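Local coordinates for protein D-alanyl-D-alanine carboxypeptidase (Enterococcus faecalis V583, PDB 5ZHF) that cleaves the C-terminal D-alanine from peptidoglycan-derived pentapeptides as a zinc-dependent carboxypeptidase and probably contributes to vancomycin resistance, at residues S42-N47 and H140-A145; Y56-E61 and S95-T100. One frame throughout, in Å; residues are numbered along the deposited sequence.

Contact 1 (S42-N47 and H140-A145). With ZN (zinc ion), chain C.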
ATOM      1  N   SER A  42       6.879   2.083 -12.954  1.00 20.54           N
ATOM      2  CA  SER A  42       6.788   1.813 -11.496  1.00 21.06           C
ATOM      3  C   SER A  42       6.464   3.081 -10.715  1.00 20.39           C
ATOM      4  O   SER A  42       6.253   3.037  -9.497  1.00 19.82           O
ATOM      5  CB  SER A  42       8.063   1.165 -10.976  1.00 21.43           C
ATOM      6  OG  SER A  42       9.209   2.000 -11.085  1.00 23.22           O
ATOM      7  N   LEU A  43       6.436   4.214 -11.412  1.00 19.89           N
ATOM      8  CA  LEU A  43       6.172   5.501 -10.774  1.00 21.50           C
ATOM      9  C   LEU A  43       4.760   6.015 -11.043  1.00 21.14           C
ATOM     10  O   LEU A  43       4.452   7.170 -10.705  1.00 22.28           O
ATOM     11  CB  LEU A  43       7.205   6.535 -11.234  1.00 22.49           C
ATOM     12  CG  LEU A  43       8.588   6.436 -10.622  1.00 25.95           C
ATOM     13  CD1 LEU A  43       9.465   7.530 -11.230  1.00 28.86           C
ATOM     14  CD2 LEU A  43       8.537   6.568  -9.106  1.00 26.17           C
ATOM     15  N   ILE A  44       3.889   5.177 -11.605  1.00 21.98           N
ATOM     16  CA  ILE A  44       2.517   5.546 -11.842  1.00 21.61           C
ATOM     17  C   ILE A  44       1.817   6.053 -10.564  1.00 23.52           C
ATOM     18  O   ILE A  44       1.949   5.452  -9.498  1.00 20.64           O
ATOM     19  CB  ILE A  44       1.708   4.416 -12.527  1.00 22.69           C
ATOM     20  CG1 ILE A  44       0.337   4.950 -12.959  1.00 24.32           C
ATOM     21  CG2 ILE A  44       1.598   3.176 -11.644  1.00 21.77           C
ATOM     22  CD1 ILE A  44      -0.457   3.987 -13.831  1.00 24.38           C
ATOM     23  N   LEU A  45       1.167   7.206 -10.673  1.00 23.02           N
ATOM     24  CA  LEU A  45       0.468   7.810  -9.559  1.00 23.35           C
ATOM     25  C   LEU A  45      -1.001   7.432  -9.572  1.00 22.99           C
ATOM     26  O   LEU A  45      -1.725   7.729 -10.531  1.00 23.73           O
ATOM     27  CB  LEU A  45       0.647   9.330  -9.603  1.00 23.96           C
ATOM     28  CG  LEU A  45       0.058  10.103  -8.417  1.00 25.25           C
ATOM     29  CD1 LEU A  45       0.633   9.606  -7.092  1.00 24.97           C
ATOM     30  CD2 LEU A  45       0.308  11.600  -8.564  1.00 25.71           C
ATOM     31  N   VAL A  46      -1.456   6.761  -8.497  1.00 24.32           N
ATOM     32  CA  VAL A  46      -2.866   6.433  -8.306  1.00 24.00           C
ATOM     33  C   VAL A  46      -3.303   6.983  -6.953  1.00 25.35           C
ATOM     34  O   VAL A  46      -2.744   6.635  -5.916  1.00 24.41           O
ATOM     35  CB  VAL A  46      -3.155   4.913  -8.396  1.00 25.34           C
ATOM     36  CG1 VAL A  46      -4.604   4.601  -8.045  1.00 25.56           C
ATOM     37  CG2 VAL A  46      -2.837   4.433  -9.803  1.00 25.38           C
ATOM     38  N   ASN A  47      -4.308   7.836  -6.977  1.00 24.91           N
ATOM     39  CA  ASN A  47      -4.877   8.432  -5.788  1.00 26.45           C
ATOM     40  C   ASN A  47      -6.248   8.976  -6.129  1.00 28.29           C
ATOM     41  O   ASN A  47      -6.713   8.723  -7.178  1.00 30.30           O
ATOM     42  CB  ASN A  47      -3.975   9.467  -5.136  1.00 26.41           C
ATOM     43  CG  ASN A  47      -3.735  10.700  -5.980  1.00 27.68           C
ATOM     44  OD1 ASN A  47      -4.411  10.982  -6.926  1.00 27.09           O
ATOM     45  ND2 ASN A  47      -2.763  11.440  -5.590  1.00 27.44           N
ATOM     46  N   HIS A 140      -4.093  -0.810  -4.702  1.00 20.63           N
ATOM     47  CA  HIS A 140      -4.271  -2.253  -4.730  1.00 19.99           C
ATOM     48  C   HIS A 140      -4.754  -2.751  -6.072  1.00 19.74           C
ATOM     49  O   HIS A 140      -4.494  -3.882  -6.435  1.00 19.70           O
ATOM     50  CB  HIS A 140      -5.162  -2.746  -3.606  1.00 20.36           C
ATOM     51  CG  HIS A 140      -4.501  -2.691  -2.265  1.00 20.90           C
ATOM     52  ND1 HIS A 140      -3.707  -3.715  -1.797  1.00 20.55           N
ATOM     53  CD2 HIS A 140      -4.495  -1.733  -1.303  1.00 21.20           C
ATOM     54  CE1 HIS A 140      -3.241  -3.395  -0.600  1.00 20.87           C
ATOM     55  NE2 HIS A 140      -3.701  -2.200  -0.276  1.00 18.95           N
ATOM     56  N   GLN A 141      -5.426  -1.904  -6.826  1.00 21.60           N
ATOM     57  CA  GLN A 141      -5.876  -2.294  -8.149  1.00 22.10           C
ATOM     58  C   GLN A 141      -4.763  -2.249  -9.221  1.00 22.74           C
ATOM     59  O   GLN A 141      -4.983  -2.676 -10.358  1.00 22.68           O
ATOM     60  CB  GLN A 141      -7.071  -1.446  -8.541  1.00 22.99           C
ATOM     61  CG  GLN A 141      -8.256  -1.619  -7.612  1.00 23.54           C
ATOM     62  CD  GLN A 141      -9.381  -0.689  -7.952  1.00 24.76           C
ATOM     63  OE1 GLN A 141      -9.533   0.368  -7.320  1.00 23.89           O
ATOM     64  NE2 GLN A 141     -10.157  -1.041  -8.999  1.00 25.79           N
ATOM     65  N   LEU A 142      -3.583  -1.754  -8.867  1.00 21.30           N
ATOM     66  CA  LEU A 142      -2.420  -1.838  -9.754  1.00 21.39           C
ATOM     67  C   LEU A 142      -1.706  -3.160  -9.693  1.00 21.08           C
ATOM     68  O   LEU A 142      -1.016  -3.534 -10.647  1.00 22.16           O
ATOM     69  CB  LEU A 142      -1.385  -0.771  -9.413  1.00 22.95           C
ATOM     70  CG  LEU A 142      -1.772   0.686  -9.614  1.00 24.04           C
ATOM     71  CD1 LEU A 142      -0.803   1.613  -8.882  1.00 25.21           C
ATOM     72  CD2 LEU A 142      -1.825   0.972 -11.103  1.00 23.46           C
ATOM     73  N   GLY A 143      -1.766  -3.838  -8.541  1.00 20.87           N
ATOM     74  CA  GLY A 143      -0.865  -4.956  -8.280  1.00 19.33           C
ATOM     75  C   GLY A 143       0.494  -4.533  -7.744  1.00 18.46           C
ATOM     76  O   GLY A 143       1.362  -5.387  -7.534  1.00 18.35           O
ATOM     77  N   LEU A 144       0.699  -3.227  -7.503  1.00 18.15           N
ATOM     78  CA  LEU A 144       1.971  -2.688  -7.037  1.00 19.24           C
ATOM     79  C   LEU A 144       1.998  -2.433  -5.539  1.00 18.67           C
ATOM     80  O   LEU A 144       3.040  -2.027  -5.028  1.00 20.42           O
ATOM     81  CB  LEU A 144       2.299  -1.370  -7.774  1.00 20.05           C
ATOM     82  CG  LEU A 144       2.515  -1.551  -9.282  1.00 19.10           C
ATOM     83  CD1 LEU A 144       2.903  -0.227  -9.922  1.00 20.35           C
ATOM     84  CD2 LEU A 144       3.582  -2.594  -9.560  1.00 19.73           C
ATOM     85  N   ALA A 145       0.871  -2.683  -4.855  1.00 18.46           N
ATOM     86  CA  ALA A 145       0.785  -2.446  -3.415  1.00 18.30           C
ATOM     87  C   ALA A 145       0.438  -3.690  -2.662  1.00 16.99           C
ATOM     88  O   ALA A 145      -0.369  -4.527  -3.116  1.00 17.55           O
ATOM     89  CB  ALA A 145      -0.242  -1.364  -3.090  1.00 18.96           C
TER
HETATM   90 ZN    ZN C 301      -3.335  -1.083   1.471  1.00 19.60          ZN
HETATM   91  O   HOH W   1      -4.657  -0.108   2.961  1.00 19.59           O
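One methyl of Ile44 bridges two leucines of the segment that also carries a zinc ligand. Ile44 CG2 lies 4.0 Å from both Leu142 CD1 and Leu144 CD1. The side chains of Ile44 and Leu144 are set nearly perpendicular, while Leu142 comes in more obliquely. The branch that points between the backbone N and the carbonyl carbon of Ile44 makes these contacts; CG1 is turned anti to the N instead (chi1 -171°). Val46 adds a second apolar wall. Its CG2 packs against both ends of the Leu142 fork, at 3.6 Å from Leu142 CD1 and 3.8 Å from Leu142 CD2. Here the two side chains lie alongside each other, running opposite ways. Leu142 is thus covered by two residues of 42-47, and the contact is wholly apolar and mostly buried.

Gly143 bends the chain between the two leucines. Its phi of 84° and psi of 3° suit a residue without a side chain, because a CB would press on the carbonyl O of Leu142. Arg195 of strand 193-196 fastens the 42-47 side: its NH2 donates to the carbonyl O of both Ser42 and Ile44. Leu142 and Leu144 also touch Arg195.

The other end of 140-145 reaches the metal. His140 NE2 binds the zinc ion at 2.1 Å, and water 1 lies 2.2 Å from the zinc ion. Asp147 and His193 complete the protein ligands, and the His193 ring meets that of His140 at nearly a right angle. The arrangement places the N-terminal loop behind the SxHxxGxAxD zinc-binding motif characteristic of M15 peptidases, here running from Ser138 to Asp147.

Contact 2 (Y56-E61 and S95-T100)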
ATOM      1  N   TYR A  56      -5.972  -0.659 -18.074  1.00 37.78           N
ATOM      2  CA  TYR A  56      -4.643  -0.840 -17.476  1.00 33.96           C
ATOM      3  C   TYR A  56      -4.393  -2.339 -17.392  1.00 33.54           C
ATOM      4  O   TYR A  56      -5.149  -3.047 -16.730  1.00 34.39           O
ATOM      5  CB  TYR A  56      -4.575  -0.225 -16.080  1.00 32.01           C
ATOM      6  CG  TYR A  56      -3.213  -0.330 -15.436  1.00 27.83           C
ATOM      7  CD1 TYR A  56      -2.215   0.578 -15.739  1.00 26.29           C
ATOM      8  CD2 TYR A  56      -2.930  -1.328 -14.510  1.00 28.38           C
ATOM      9  CE1 TYR A  56      -0.948   0.502 -15.157  1.00 27.54           C
ATOM     10  CE2 TYR A  56      -1.658  -1.426 -13.934  1.00 26.93           C
ATOM     11  CZ  TYR A  56      -0.679  -0.502 -14.249  1.00 25.48           C
ATOM     12  OH  TYR A  56       0.583  -0.572 -13.681  1.00 25.40           O
ATOM     13  N   ASP A  57      -3.353  -2.813 -18.065  1.00 35.10           N
ATOM     14  CA  ASP A  57      -3.038  -4.246 -18.095  1.00 39.59           C
ATOM     15  C   ASP A  57      -2.089  -4.565 -16.955  1.00 37.28           C
ATOM     16  O   ASP A  57      -1.084  -3.858 -16.755  1.00 37.74           O
ATOM     17  CB  ASP A  57      -2.370  -4.633 -19.417  1.00 44.37           C
ATOM     18  CG  ASP A  57      -2.030  -6.124 -19.498  1.00 49.18           C
ATOM     19  OD1 ASP A  57      -2.962  -6.961 -19.488  1.00 55.02           O
ATOM     20  OD2 ASP A  57      -0.826  -6.460 -19.584  1.00 56.21           O
ATOM     21  N   VAL A  58      -2.394  -5.629 -16.220  1.00 33.71           N
ATOM     22  CA  VAL A  58      -1.444  -6.165 -15.240  1.00 33.54           C
ATOM     23  C   VAL A  58      -1.387  -7.674 -15.389  1.00 30.17           C
ATOM     24  O   VAL A  58      -2.430  -8.319 -15.543  1.00 29.42           O
ATOM     25  CB  VAL A  58      -1.789  -5.764 -13.786  1.00 34.00           C
ATOM     26  CG1 VAL A  58      -3.166  -6.268 -13.360  1.00 34.47           C
ATOM     27  CG2 VAL A  58      -0.701  -6.249 -12.823  1.00 35.12           C
ATOM     28  N   GLU A  59      -0.168  -8.213 -15.409  1.00 28.23           N
ATOM     29  CA  GLU A  59       0.044  -9.650 -15.349  1.00 27.64           C
ATOM     30  C   GLU A  59       0.307 -10.022 -13.900  1.00 24.52           C
ATOM     31  O   GLU A  59       1.243  -9.510 -13.304  1.00 24.06           O
ATOM     32  CB  GLU A  59       1.239 -10.072 -16.212  1.00 31.80           C
ATOM     33  CG  GLU A  59       1.046  -9.844 -17.699  1.00 36.94           C
ATOM     34  CD  GLU A  59      -0.129 -10.604 -18.293  1.00 40.00           C
ATOM     35  OE1 GLU A  59      -0.428 -11.727 -17.832  1.00 40.62           O
ATOM     36  OE2 GLU A  59      -0.769 -10.072 -19.232  1.00 46.91           O
ATOM     37  N   LEU A  60      -0.512 -10.914 -13.358  1.00 23.26           N
ATOM     38  CA  LEU A  60      -0.460 -11.232 -11.946  1.00 23.74           C
ATOM     39  C   LEU A  60       0.150 -12.578 -11.673  1.00 26.12           C
ATOM     40  O   LEU A  60      -0.003 -13.510 -12.464  1.00 27.37           O
ATOM     41  CB  LEU A  60      -1.852 -11.191 -11.352  1.00 23.27           C
ATOM     42  CG  LEU A  60      -2.511  -9.815 -11.449  1.00 24.35           C
ATOM     43  CD1 LEU A  60      -4.004  -9.886 -11.167  1.00 24.23           C
ATOM     44  CD2 LEU A  60      -1.797  -8.847 -10.511  1.00 25.05           C
ATOM     45  N   GLU A  61       0.859 -12.656 -10.555  1.00 24.25           N
ATOM     46  CA  GLU A  61       1.367 -13.893 -10.024  1.00 26.93           C
ATOM     47  C   GLU A  61       0.661 -14.139  -8.703  1.00 24.17           C
ATOM     48  O   GLU A  61       0.389 -13.196  -7.943  1.00 22.06           O
ATOM     49  CB  GLU A  61       2.861 -13.777  -9.756  1.00 31.60           C
ATOM     50  CG  GLU A  61       3.487 -15.099  -9.340  1.00 36.17           C
ATOM     51  CD  GLU A  61       4.973 -14.992  -9.100  1.00 41.02           C
ATOM     52  OE1 GLU A  61       5.375 -14.095  -8.331  1.00 44.07           O
ATOM     53  OE2 GLU A  61       5.729 -15.825  -9.653  1.00 48.25           O
ATOM     54  N   SER A  95      -2.921  -8.426   1.916  1.00 19.03           N
ATOM     55  CA  SER A  95      -3.718  -8.035   0.770  1.00 20.43           C
ATOM     56  C   SER A  95      -2.814  -7.492  -0.317  1.00 20.10           C
ATOM     57  O   SER A  95      -2.006  -6.580  -0.063  1.00 19.11           O
ATOM     58  CB  SER A  95      -4.723  -6.941   1.152  1.00 22.50           C
ATOM     59  OG  SER A  95      -5.490  -6.540   0.017  1.00 24.02           O
ATOM     60  N   GLY A  96      -2.957  -8.036  -1.518  1.00 18.52           N
ATOM     61  CA  GLY A  96      -2.217  -7.550  -2.695  1.00 18.90           C
ATOM     62  C   GLY A  96      -3.199  -6.917  -3.683  1.00 17.96           C
ATOM     63  O   GLY A  96      -3.885  -5.932  -3.382  1.00 19.23           O
ATOM     64  N   TYR A  97      -3.284  -7.523  -4.853  1.00 17.82           N
ATOM     65  CA  TYR A  97      -4.169  -7.067  -5.900  1.00 18.31           C
ATOM     66  C   TYR A  97      -5.612  -7.187  -5.463  1.00 18.95           C
ATOM     67  O   TYR A  97      -5.995  -8.187  -4.827  1.00 19.98           O
ATOM     68  CB  TYR A  97      -3.956  -7.902  -7.179  1.00 18.66           C
ATOM     69  CG  TYR A  97      -4.896  -7.516  -8.270  1.00 19.58           C
ATOM     70  CD1 TYR A  97      -4.660  -6.377  -9.045  1.00 19.93           C
ATOM     71  CD2 TYR A  97      -6.033  -8.253  -8.517  1.00 20.40           C
ATOM     72  CE1 TYR A  97      -5.544  -6.008 -10.042  1.00 21.88           C
ATOM     73  CE2 TYR A  97      -6.919  -7.886  -9.515  1.00 22.74           C
ATOM     74  CZ  TYR A  97      -6.658  -6.752 -10.270  1.00 21.94           C
ATOM     75  OH  TYR A  97      -7.539  -6.349 -11.275  1.00 25.12           O
ATOM     76  N   ARG A  98      -6.423  -6.200  -5.834  1.00 18.84           N
ATOM     77  CA  ARG A  98      -7.861  -6.248  -5.633  1.00 20.39           C
ATOM     78  C   ARG A  98      -8.591  -5.875  -6.906  1.00 20.84           C
ATOM     79  O   ARG A  98      -8.205  -4.925  -7.592  1.00 21.41           O
ATOM     80  CB  ARG A  98      -8.289  -5.251  -4.566  1.00 22.17           C
ATOM     81  CG  ARG A  98      -7.727  -5.499  -3.189  1.00 22.32           C
ATOM     82  CD  ARG A  98      -8.163  -4.344  -2.291  1.00 23.67           C
ATOM     83  NE  ARG A  98      -7.448  -4.412  -1.048  1.00 24.49           N
ATOM     84  CZ  ARG A  98      -7.256  -3.414  -0.198  1.00 25.18           C
ATOM     85  NH1 ARG A  98      -7.766  -2.197  -0.406  1.00 24.77           N
ATOM     86  NH2 ARG A  98      -6.523  -3.654   0.893  1.00 25.49           N
ATOM     87  N   THR A  99      -9.665  -6.599  -7.188  1.00 20.86           N
ATOM     88  CA  THR A  99     -10.579  -6.232  -8.274  1.00 20.76           C
ATOM     89  C   THR A  99     -11.416  -5.030  -7.824  1.00 22.51           C
ATOM     90  O   THR A  99     -11.448  -4.673  -6.639  1.00 22.48           O
ATOM     91  CB  THR A  99     -11.545  -7.373  -8.634  1.00 21.36           C
ATOM     92  OG1 THR A  99     -12.400  -7.631  -7.529  1.00 20.51           O
ATOM     93  CG2 THR A  99     -10.797  -8.682  -9.006  1.00 21.34           C
ATOM     94  N   THR A 100     -12.113  -4.436  -8.786  1.00 22.50           N
ATOM     95  CA  THR A 100     -13.040  -3.339  -8.516  1.00 23.95           C
ATOM     96  C   THR A 100     -14.070  -3.719  -7.457  1.00 23.57           C
ATOM     97  O   THR A 100     -14.280  -2.971  -6.495  1.00 23.82           O
ATOM     98  CB  THR A 100     -13.742  -2.933  -9.827  1.00 24.59           C
ATOM     99  OG1 THR A 100     -12.749  -2.462 -10.751  1.00 26.09           O
ATOM    100  CG2 THR A 100     -14.830  -1.862  -9.586  1.00 26.07           C
TER
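Arg98 NH2 has two partners, Ser95 OG within its own segment and the carboxylate of Asp147. The bond from Arg98 NH2 to Ser95 OG is 3.2 Å long and bent, with an angle of 144° at the hydrogen. Ser95 OG lies close to the guanidinium plane. The salt bridge from NH2 to Asp147 ties the group to a zinc ligand, and NH1 bonds to Gln103, a substrate-binding residue. These links probably fix how the guanidinium is turned.

Across the two segments the contact is apolar and centres on the Tyr97 ring. Leu60 CD1 sits over the middle of one ring face in a CH-pi contact, 3.8 Å from the ring centroid and 14° off the normal. The second branch, Leu60 CD2, sits by the root of the ring, 4.1 Å from Tyr97 CB. Tyr97 CG lies trans to the backbone N (chi1 177°), which brings one face of the ring against the end of Leu60. Val58 touches more lightly: its CG1 is 4.1 Å from Tyr97 CE1 and approaches obliquely.

Strand 60-62 pairs antiparallel with strand 68-70, and Leu60 and Tyr97 both touch Arg68 there. Segment 95-100 leads from edge strand 91-95 of the four-stranded sheet into helix 100-116, whose N-cap is Thr99.

How the contacts relate
The centres of the two contacts lie 10 Å apart, and segments 140-145 and 95-100 touch directly. Along the chain, contact 2 falls wholly between the two segments of contact 1. His140 joins them: its ND1 bonds to Gly96 O at 2.7 Å, and its carbonyl O receives Arg98 N at 3.1 Å. The first bond probably helps set the turn of the ring whose other nitrogen, NE2, holds the zinc ion; the Gly96 carbonyl is thus a second-shell partner of the metal. Gln141 O also packs 3.4 Å from Tyr97 CE1. The nearest side-chain atom of Tyr97 is about 11 Å from the zinc ion. Tyr56 of contact 2 touches Leu142 of contact 1.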